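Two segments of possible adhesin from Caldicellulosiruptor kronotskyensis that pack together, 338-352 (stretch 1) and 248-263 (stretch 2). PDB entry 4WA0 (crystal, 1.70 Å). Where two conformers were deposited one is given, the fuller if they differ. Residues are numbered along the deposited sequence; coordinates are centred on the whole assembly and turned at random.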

ATOM      1  N   GLN A 338      -2.535 -14.899   5.593  1.00 15.20           N
ATOM      2  CA  GLN A 338      -1.945 -16.132   6.108  1.00 17.25           C
ATOM      3  C   GLN A 338      -1.108 -16.729   5.014  1.00 15.84           C
ATOM      4  O   GLN A 338      -1.563 -16.824   3.876  1.00 15.90           O
ATOM      5  CB  GLN A 338      -3.027 -17.157   6.401  1.00 20.36           C
ATOM      6  CG  GLN A 338      -4.063 -16.735   7.414  1.00 25.04           C
ATOM      7  CD  GLN A 338      -3.477 -16.731   8.835  1.00 35.80           C
ATOM      8  OE1 GLN A 338      -2.318 -17.146   9.070  1.00 35.55           O
ATOM      9  NE2 GLN A 338      -4.254 -16.217   9.766  1.00 35.72           N
HETATM   10  N   MSE A 339       0.092 -17.173   5.361  0.55 16.19           N
HETATM   11  CA  MSE A 339       0.974 -17.857   4.406  0.55 16.55           C
HETATM   12  C   MSE A 339       0.374 -19.186   4.029  0.55 16.30           C
HETATM   13  O   MSE A 339      -0.091 -19.930   4.906  0.55 14.55           O
HETATM   14  CB  MSE A 339       2.357 -18.105   5.029  0.55 17.63           C
HETATM   15  CG  MSE A 339       3.294 -18.910   4.148  0.55 20.06           C
HETATM   16 SE   MSE A 339       4.202 -17.741   2.840  0.55 25.38          SE
HETATM   17  CE  MSE A 339       5.958 -18.579   3.187  0.55 27.36           C
ATOM     18  N   PRO A 340       0.387 -19.524   2.725  1.00 16.43           N
ATOM     19  CA  PRO A 340      -0.081 -20.893   2.407  1.00 18.27           C
ATOM     20  C   PRO A 340       0.799 -21.948   3.024  1.00 15.98           C
ATOM     21  O   PRO A 340       2.004 -21.695   3.279  1.00 17.82           O
ATOM     22  CB  PRO A 340      -0.043 -20.960   0.874  1.00 17.76           C
ATOM     23  CG  PRO A 340       0.408 -19.651   0.391  1.00 18.90           C
ATOM     24  CD  PRO A 340       0.827 -18.798   1.530  1.00 17.94           C
ATOM     25  N   SER A 341       0.213 -23.110   3.256  1.00 13.39           N
ATOM     26  CA  SER A 341       0.941 -24.276   3.756  1.00 14.76           C
ATOM     27  C   SER A 341       1.938 -24.714   2.670  1.00 13.59           C
ATOM     28  O   SER A 341       1.787 -24.403   1.499  1.00 12.80           O
ATOM     29  CB  SER A 341       0.016 -25.413   4.041  1.00 16.16           C
ATOM     30  OG  SER A 341      -0.632 -25.824   2.855  1.00 16.08           O
ATOM     31  N   PRO A 342       2.898 -25.571   3.038  1.00 14.13           N
ATOM     32  CA  PRO A 342       3.913 -25.937   2.056  1.00 15.15           C
ATOM     33  C   PRO A 342       3.379 -26.648   0.784  1.00 14.95           C
ATOM     34  O   PRO A 342       3.810 -26.266  -0.327  1.00 14.28           O
ATOM     35  CB  PRO A 342       4.945 -26.719   2.870  1.00 15.82           C
ATOM     36  CG  PRO A 342       4.774 -26.179   4.270  1.00 16.78           C
ATOM     37  CD  PRO A 342       3.319 -25.850   4.428  1.00 16.42           C
ATOM     38  N   PRO A 343       2.384 -27.535   0.933  1.00 16.21           N
ATOM     39  CA  PRO A 343       1.859 -28.131  -0.277  1.00 16.98           C
ATOM     40  C   PRO A 343       1.162 -27.126  -1.159  1.00 16.63           C
ATOM     41  O   PRO A 343       1.226 -27.258  -2.399  1.00 17.88           O
ATOM     42  CB  PRO A 343       0.875 -29.161   0.224  1.00 15.96           C
ATOM     43  CG  PRO A 343       1.365 -29.523   1.577  1.00 19.14           C
ATOM     44  CD  PRO A 343       1.920 -28.252   2.140  1.00 17.66           C
ATOM     45  N   ILE A 344       0.459 -26.164  -0.559  1.00 16.72           N
ATOM     46  CA  ILE A 344      -0.218 -25.173  -1.390  1.00 14.85           C
ATOM     47  C   ILE A 344       0.792 -24.201  -2.018  1.00 15.95           C
ATOM     48  O   ILE A 344       0.685 -23.861  -3.211  1.00 18.58           O
ATOM     49  CB  ILE A 344      -1.251 -24.375  -0.539  1.00 14.56           C
ATOM     50  CG1 ILE A 344      -2.316 -25.310   0.011  1.00 16.12           C
ATOM     51  CG2 ILE A 344      -1.788 -23.233  -1.358  1.00 16.33           C
ATOM     52  CD1 ILE A 344      -3.098 -26.003  -1.109  1.00 17.85           C
ATOM     53  N   GLN A 345       1.832 -23.821  -1.270  1.00 15.00           N
ATOM     54  CA  GLN A 345       2.962 -23.073  -1.856  1.00 16.18           C
ATOM     55  C   GLN A 345       3.551 -23.779  -3.049  1.00 17.53           C
ATOM     56  O   GLN A 345       3.775 -23.209  -4.135  1.00 17.70           O
ATOM     57  CB  GLN A 345       4.105 -22.892  -0.844  1.00 16.42           C
ATOM     58  CG  GLN A 345       3.896 -22.027   0.404  1.00 18.82           C
ATOM     59  CD  GLN A 345       5.040 -22.108   1.457  1.00 22.49           C
ATOM     60  OE1 GLN A 345       6.214 -22.013   1.131  1.00 22.18           O
ATOM     61  NE2 GLN A 345       4.682 -22.285   2.741  1.00 24.43           N
ATOM     62  N   GLN A 346       3.792 -25.077  -2.909  1.00 18.47           N
ATOM     63  CA  GLN A 346       4.399 -25.820  -3.985  1.00 18.78           C
ATOM     64  C   GLN A 346       3.451 -25.858  -5.222  1.00 19.20           C
ATOM     65  O   GLN A 346       3.872 -25.734  -6.379  1.00 19.98           O
ATOM     66  CB  GLN A 346       4.705 -27.230  -3.517  1.00 19.54           C
ATOM     67  CG  GLN A 346       5.357 -28.102  -4.555  1.00 20.30           C
ATOM     68  CD  GLN A 346       6.686 -27.482  -4.987  1.00 23.07           C
ATOM     69  OE1 GLN A 346       7.624 -27.378  -4.185  1.00 22.65           O
ATOM     70  NE2 GLN A 346       6.739 -26.966  -6.241  1.00 25.00           N
ATOM     71  N   ASP A 347       2.163 -26.029  -4.974  1.00 17.91           N
ATOM     72  CA  ASP A 347       1.154 -26.137  -6.061  1.00 19.35           C
ATOM     73  C   ASP A 347       1.122 -24.844  -6.856  1.00 21.39           C
ATOM     74  O   ASP A 347       1.043 -24.848  -8.091  1.00 22.53           O
ATOM     75  CB  ASP A 347      -0.235 -26.371  -5.486  1.00 19.91           C
ATOM     76  CG  ASP A 347      -1.275 -26.674  -6.567  1.00 20.91           C
ATOM     77  OD1 ASP A 347      -1.192 -27.765  -7.138  1.00 20.80           O
ATOM     78  OD2 ASP A 347      -2.204 -25.898  -6.753  1.00 19.54           O
ATOM     79  N   ILE A 348       1.150 -23.751  -6.140  1.00 21.85           N
ATOM     80  CA  ILE A 348       1.093 -22.416  -6.753  1.00 22.47           C
ATOM     81  C   ILE A 348       2.374 -22.183  -7.516  1.00 27.47           C
ATOM     82  O   ILE A 348       2.324 -21.802  -8.688  1.00 22.63           O
ATOM     83  CB  ILE A 348       0.944 -21.324  -5.690  1.00 19.84           C
ATOM     84  CG1 ILE A 348      -0.435 -21.379  -4.994  1.00 20.29           C
ATOM     85  CG2 ILE A 348       1.166 -19.942  -6.323  1.00 23.07           C
ATOM     86  CD1 ILE A 348      -0.534 -20.587  -3.719  1.00 17.97           C
ATOM     87  N   GLU A 349       3.531 -22.439  -6.867  1.00 23.76           N
ATOM     88  CA  GLU A 349       4.839 -22.369  -7.567  1.00 26.91           C
ATOM     89  C   GLU A 349       4.868 -23.146  -8.838  1.00 26.71           C
ATOM     90  O   GLU A 349       5.396 -22.667  -9.845  1.00 31.03           O
ATOM     91  CB  GLU A 349       6.012 -22.780  -6.619  1.00 24.61           C
ATOM     92  CG  GLU A 349       6.287 -21.664  -5.604  1.00 24.83           C
ATOM     93  CD  GLU A 349       6.913 -22.068  -4.265  1.00 30.10           C
ATOM     94  OE1 GLU A 349       7.256 -23.237  -4.029  1.00 30.84           O
ATOM     95  OE2 GLU A 349       7.038 -21.153  -3.392  1.00 30.38           O
ATOM     96  N   SER A 350       4.279 -24.336  -8.844  1.00 27.78           N
ATOM     97  CA  SER A 350       4.335 -25.206  -9.998  1.00 28.97           C
ATOM     98  C   SER A 350       3.483 -24.664 -11.123  1.00 33.00           C
ATOM     99  O   SER A 350       3.882 -24.693 -12.294  1.00 33.95           O
ATOM    100  CB  SER A 350       3.879 -26.617  -9.663  1.00 31.35           C
ATOM    101  OG  SER A 350       4.810 -27.198  -8.750  1.00 33.33           O
ATOM    102  N   ASN A 351       2.302 -24.194 -10.772  1.00 29.96           N
ATOM    103  CA  ASN A 351       1.346 -23.723 -11.780  1.00 33.02           C
ATOM    104  C   ASN A 351       1.689 -22.352 -12.358  1.00 34.54           C
ATOM    105  O   ASN A 351       1.191 -21.994 -13.417  1.00 41.40           O
ATOM    106  CB  ASN A 351      -0.047 -23.640 -11.175  1.00 26.97           C
ATOM    107  CG  ASN A 351      -0.698 -24.990 -11.045  1.00 27.66           C
ATOM    108  OD1 ASN A 351      -0.646 -25.798 -11.931  1.00 26.44           O
ATOM    109  ND2 ASN A 351      -1.328 -25.241  -9.905  1.00 23.15           N
ATOM    110  N   THR A 352       2.471 -21.566 -11.638  1.00 33.06           N
ATOM    111  CA  THR A 352       2.863 -20.239 -12.117  1.00 32.58           C
ATOM    112  C   THR A 352       4.313 -20.097 -12.552  1.00 35.70           C
ATOM    113  O   THR A 352       4.619 -19.252 -13.412  1.00 33.52           O
ATOM    114  CB  THR A 352       2.604 -19.212 -11.036  1.00 37.87           C
ATOM    115  OG1 THR A 352       3.504 -19.435  -9.936  1.00 36.36           O
ATOM    116  CG2 THR A 352       1.113 -19.299 -10.601  1.00 37.48           C
TER
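Stretch 2 248-263: STADTSQTPPQIVIYG

Stretch 2 forms a β-hairpin whose strands, 248-251 and 258-263, are paired by backbone hydrogen bonds such as Val 260 N to Thr 249 O (2.9 Å). Helix 342-352 lies along one face of it. Its axis runs nearly antiparallel to the first strand (160°, closest approach 8.3 Å) and nearly parallel to the second (crossing angle -15°, 9.0 Å).

Strand alternation sets the contact: Thr 249, Asp 251, Gln 258, Val 260 and Tyr 262 point CA-to-CB toward the helix, whereas Ala 250 and Ile 259 point away. At the helix N-cap, Ser 341, with chi1 p (62°), donates from OG to Asp 251 OD2 (2.6 Å), and its backbone N donates to Gln 258 OE1 (2.9 Å, 160°). Asp 251, chi1 t, keeps OD1 for Ser 253 OG (2.5 Å). Gln 258 has chi2 off-well at -142°; its NE2 donates to Gln 254 OE1 (3.1 Å), so both ends of the amide are engaged.

In the first turn, between the two polar clusters, Ile 344 (m, m) brings CG1 to 3.8 Å from Asp 251 CB and CG2 to 4.1 Å from Val 260 CB. One turn on, Asp 347 (chi1 t) accepts at OD2 from Thr 249 OG1 (2.8 Å) and Tyr 262 OH (2.6 Å), the latter hydroxyl also accepting from Asn 351 ND2 (3.0 Å, 159°).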

ATOM      1  N   SER A 248      -8.904 -25.773  -8.399  1.00 14.25           N
ATOM      2  CA  SER A 248      -8.596 -25.730  -6.983  1.00 14.21           C
ATOM      3  C   SER A 248      -7.662 -26.835  -6.561  1.00 15.18           C
ATOM      4  O   SER A 248      -7.691 -27.925  -7.139  1.00 17.18           O
ATOM      5  CB  SER A 248      -9.880 -25.853  -6.164  1.00 14.85           C
ATOM      6  OG  SER A 248     -10.636 -27.015  -6.422  1.00 17.40           O
ATOM      7  N   THR A 249      -6.891 -26.572  -5.503  1.00 15.45           N
ATOM      8  CA  THR A 249      -6.166 -27.592  -4.810  1.00 16.15           C
ATOM      9  C   THR A 249      -6.375 -27.336  -3.341  1.00 16.24           C
ATOM     10  O   THR A 249      -6.204 -26.182  -2.879  1.00 15.24           O
ATOM     11  CB  THR A 249      -4.684 -27.477  -5.166  1.00 17.61           C
ATOM     12  OG1 THR A 249      -4.520 -27.527  -6.590  1.00 19.26           O
ATOM     13  CG2 THR A 249      -3.771 -28.521  -4.474  1.00 19.16           C
ATOM     14  N   ALA A 250      -6.645 -28.419  -2.593  1.00 16.18           N
ATOM     15  CA  ALA A 250      -6.848 -28.297  -1.147  1.00 14.50           C
ATOM     16  C   ALA A 250      -5.769 -29.027  -0.350  1.00 16.76           C
ATOM     17  O   ALA A 250      -5.127 -29.965  -0.852  1.00 17.24           O
ATOM     18  CB  ALA A 250      -8.181 -28.768  -0.774  1.00 16.17           C
ATOM     19  N   ASP A 251      -5.513 -28.458   0.804  1.00 15.60           N
ATOM     20  CA  ASP A 251      -4.719 -29.100   1.854  1.00 15.86           C
ATOM     21  C   ASP A 251      -5.571 -29.329   3.084  1.00 16.26           C
ATOM     22  O   ASP A 251      -5.836 -28.381   3.858  1.00 16.98           O
ATOM     23  CB  ASP A 251      -3.474 -28.279   2.129  1.00 15.34           C
ATOM     24  CG  ASP A 251      -2.547 -28.902   3.209  1.00 16.71           C
ATOM     25  OD1 ASP A 251      -2.795 -30.038   3.734  1.00 16.38           O
ATOM     26  OD2 ASP A 251      -1.557 -28.170   3.554  1.00 18.22           O
ATOM     27  N   THR A 252      -5.976 -30.590   3.278  1.00 16.54           N
ATOM     28  CA  THR A 252      -6.849 -30.942   4.373  1.00 16.34           C
ATOM     29  C   THR A 252      -6.049 -31.573   5.527  1.00 17.16           C
ATOM     30  O   THR A 252      -6.628 -32.051   6.482  1.00 19.64           O
ATOM     31  CB  THR A 252      -7.990 -31.907   3.907  1.00 19.31           C
ATOM     32  OG1 THR A 252      -7.404 -33.040   3.273  1.00 19.83           O
ATOM     33  CG2 THR A 252      -8.870 -31.172   2.936  1.00 20.74           C
ATOM     34  N   SER A 253      -4.723 -31.502   5.449  1.00 16.44           N
ATOM     35  CA  SER A 253      -3.871 -31.987   6.541  1.00 15.92           C
ATOM     36  C   SER A 253      -3.826 -31.086   7.750  1.00 17.96           C
ATOM     37  O   SER A 253      -3.260 -31.496   8.784  1.00 17.40           O
ATOM     38  CB  SER A 253      -2.473 -32.223   6.080  1.00 15.79           C
ATOM     39  OG  SER A 253      -1.727 -31.063   5.804  1.00 17.31           O
ATOM     40  N   GLN A 254      -4.349 -29.866   7.626  1.00 16.56           N
ATOM     41  CA  GLN A 254      -4.629 -29.017   8.736  1.00 19.54           C
ATOM     42  C   GLN A 254      -6.115 -28.707   8.811  1.00 20.14           C
ATOM     43  O   GLN A 254      -6.862 -28.859   7.837  1.00 19.55           O
ATOM     44  CB  GLN A 254      -3.765 -27.730   8.734  1.00 21.32           C
ATOM     45  CG  GLN A 254      -3.573 -27.050   7.431  1.00 23.43           C
ATOM     46  CD  GLN A 254      -2.694 -25.782   7.529  1.00 21.47           C
ATOM     47  OE1 GLN A 254      -3.212 -24.777   7.783  1.00 22.32           O
ATOM     48  NE2 GLN A 254      -1.407 -25.883   7.385  1.00 21.71           N
ATOM     49  N   THR A 255      -6.501 -28.254   9.985  1.00 20.16           N
ATOM     50  CA  THR A 255      -7.836 -27.771  10.283  1.00 21.90           C
ATOM     51  C   THR A 255      -7.678 -26.402  10.941  1.00 23.57           C
ATOM     52  O   THR A 255      -6.993 -26.280  11.971  1.00 26.55           O
ATOM     53  CB  THR A 255      -8.533 -28.750  11.226  1.00 26.63           C
ATOM     54  OG1 THR A 255      -8.446 -30.040  10.633  1.00 32.94           O
ATOM     55  CG2 THR A 255     -10.012 -28.389  11.413  1.00 28.30           C
ATOM     56  N   PRO A 256      -8.268 -25.343  10.364  1.00 21.63           N
ATOM     57  CA  PRO A 256      -9.094 -25.504   9.195  1.00 23.20           C
ATOM     58  C   PRO A 256      -8.244 -25.771   7.944  1.00 19.73           C
ATOM     59  O   PRO A 256      -7.049 -25.520   7.907  1.00 18.48           O
ATOM     60  CB  PRO A 256      -9.813 -24.127   9.079  1.00 24.76           C
ATOM     61  CG  PRO A 256      -8.858 -23.167   9.658  1.00 29.18           C
ATOM     62  CD  PRO A 256      -8.184 -23.930  10.782  1.00 25.61           C
ATOM     63  N   PRO A 257      -8.888 -26.277   6.893  1.00 18.35           N
ATOM     64  CA  PRO A 257      -8.175 -26.594   5.686  1.00 18.06           C
ATOM     65  C   PRO A 257      -7.782 -25.366   4.895  1.00 17.46           C
ATOM     66  O   PRO A 257      -8.291 -24.233   5.159  1.00 18.87           O
ATOM     67  CB  PRO A 257      -9.193 -27.402   4.927  1.00 19.05           C
ATOM     68  CG  PRO A 257     -10.454 -26.818   5.314  1.00 18.82           C
ATOM     69  CD  PRO A 257     -10.337 -26.509   6.767  1.00 20.48           C
ATOM     70  N   GLN A 258      -6.796 -25.555   4.048  1.00 16.16           N
ATOM     71  CA  GLN A 258      -6.366 -24.518   3.141  1.00 18.38           C
ATOM     72  C   GLN A 258      -6.876 -24.871   1.778  1.00 18.28           C
ATOM     73  O   GLN A 258      -6.948 -26.057   1.407  1.00 17.81           O
ATOM     74  CB  GLN A 258      -4.865 -24.447   3.048  1.00 19.76           C
ATOM     75  CG  GLN A 258      -4.190 -24.199   4.361  1.00 22.64           C
ATOM     76  CD  GLN A 258      -3.020 -23.305   4.233  1.00 22.66           C
ATOM     77  OE1 GLN A 258      -2.707 -22.811   3.138  1.00 23.96           O
ATOM     78  NE2 GLN A 258      -2.393 -22.994   5.396  1.00 27.25           N
ATOM     79  N   ILE A 259      -7.160 -23.847   0.989  1.00 15.94           N
ATOM     80  CA  ILE A 259      -7.484 -24.141  -0.444  1.00 14.93           C
ATOM     81  C   ILE A 259      -7.020 -22.988  -1.339  1.00 14.35           C
ATOM     82  O   ILE A 259      -7.046 -21.798  -0.919  1.00 13.85           O
ATOM     83  CB  ILE A 259      -8.963 -24.460  -0.558  1.00 16.39           C
ATOM     84  CG1 ILE A 259      -9.353 -24.969  -1.980  1.00 16.65           C
ATOM     85  CG2 ILE A 259      -9.791 -23.259  -0.178  1.00 18.43           C
ATOM     86  CD1 ILE A 259     -10.751 -25.525  -2.020  1.00 17.61           C
ATOM     87  N   VAL A 260      -6.483 -23.338  -2.504  1.00 13.72           N
ATOM     88  CA  VAL A 260      -6.219 -22.356  -3.524  1.00 13.73           C
ATOM     89  C   VAL A 260      -7.270 -22.507  -4.634  1.00 13.53           C
ATOM     90  O   VAL A 260      -7.520 -23.626  -5.102  1.00 14.79           O
ATOM     91  CB  VAL A 260      -4.753 -22.341  -4.015  1.00 14.41           C
ATOM     92  CG1 VAL A 260      -4.364 -23.672  -4.577  1.00 15.35           C
ATOM     93  CG2 VAL A 260      -4.500 -21.232  -5.014  1.00 13.98           C
ATOM     94  N   ILE A 261      -7.840 -21.354  -5.023  1.00 11.68           N
ATOM     95  CA  ILE A 261      -8.734 -21.266  -6.176  1.00 12.93           C
ATOM     96  C   ILE A 261      -8.046 -20.527  -7.293  1.00 12.94           C
ATOM     97  O   ILE A 261      -7.543 -19.443  -7.061  1.00 12.75           O
ATOM     98  CB  ILE A 261     -10.008 -20.519  -5.760  1.00 12.73           C
ATOM     99  CG1 ILE A 261     -10.729 -21.189  -4.585  1.00 15.32           C
ATOM    100  CG2 ILE A 261     -11.049 -20.403  -6.853  1.00 13.33           C
ATOM    101  CD1 ILE A 261     -11.046 -22.667  -4.679  1.00 16.90           C
ATOM    102  N   TYR A 262      -8.083 -21.105  -8.501  1.00 13.00           N
ATOM    103  CA  TYR A 262      -7.464 -20.530  -9.664  1.00 14.32           C
ATOM    104  C   TYR A 262      -8.586 -20.135 -10.629  1.00 15.04           C
ATOM    105  O   TYR A 262      -9.448 -20.960 -10.929  1.00 14.24           O
ATOM    106  CB  TYR A 262      -6.638 -21.542 -10.380  1.00 14.32           C
ATOM    107  CG  TYR A 262      -5.421 -22.050  -9.594  1.00 12.92           C
ATOM    108  CD1 TYR A 262      -4.312 -21.320  -9.518  1.00 14.50           C
ATOM    109  CD2 TYR A 262      -5.412 -23.326  -9.064  1.00 15.86           C
ATOM    110  CE1 TYR A 262      -3.177 -21.788  -8.811  1.00 17.03           C
ATOM    111  CE2 TYR A 262      -4.302 -23.798  -8.343  1.00 15.05           C
ATOM    112  CZ  TYR A 262      -3.195 -23.024  -8.276  1.00 16.42           C
ATOM    113  OH  TYR A 262      -2.055 -23.459  -7.615  1.00 20.23           O
ATOM    114  N   GLY A 263      -8.588 -18.885 -11.069  1.00 14.77           N
ATOM    115  CA  GLY A 263      -9.504 -18.482 -12.185  1.00 13.02           C
ATOM    116  C   GLY A 263      -8.697 -17.727 -13.208  1.00 14.80           C
ATOM    117  O   GLY A 263      -8.350 -16.575 -12.997  1.00 13.59           O
TER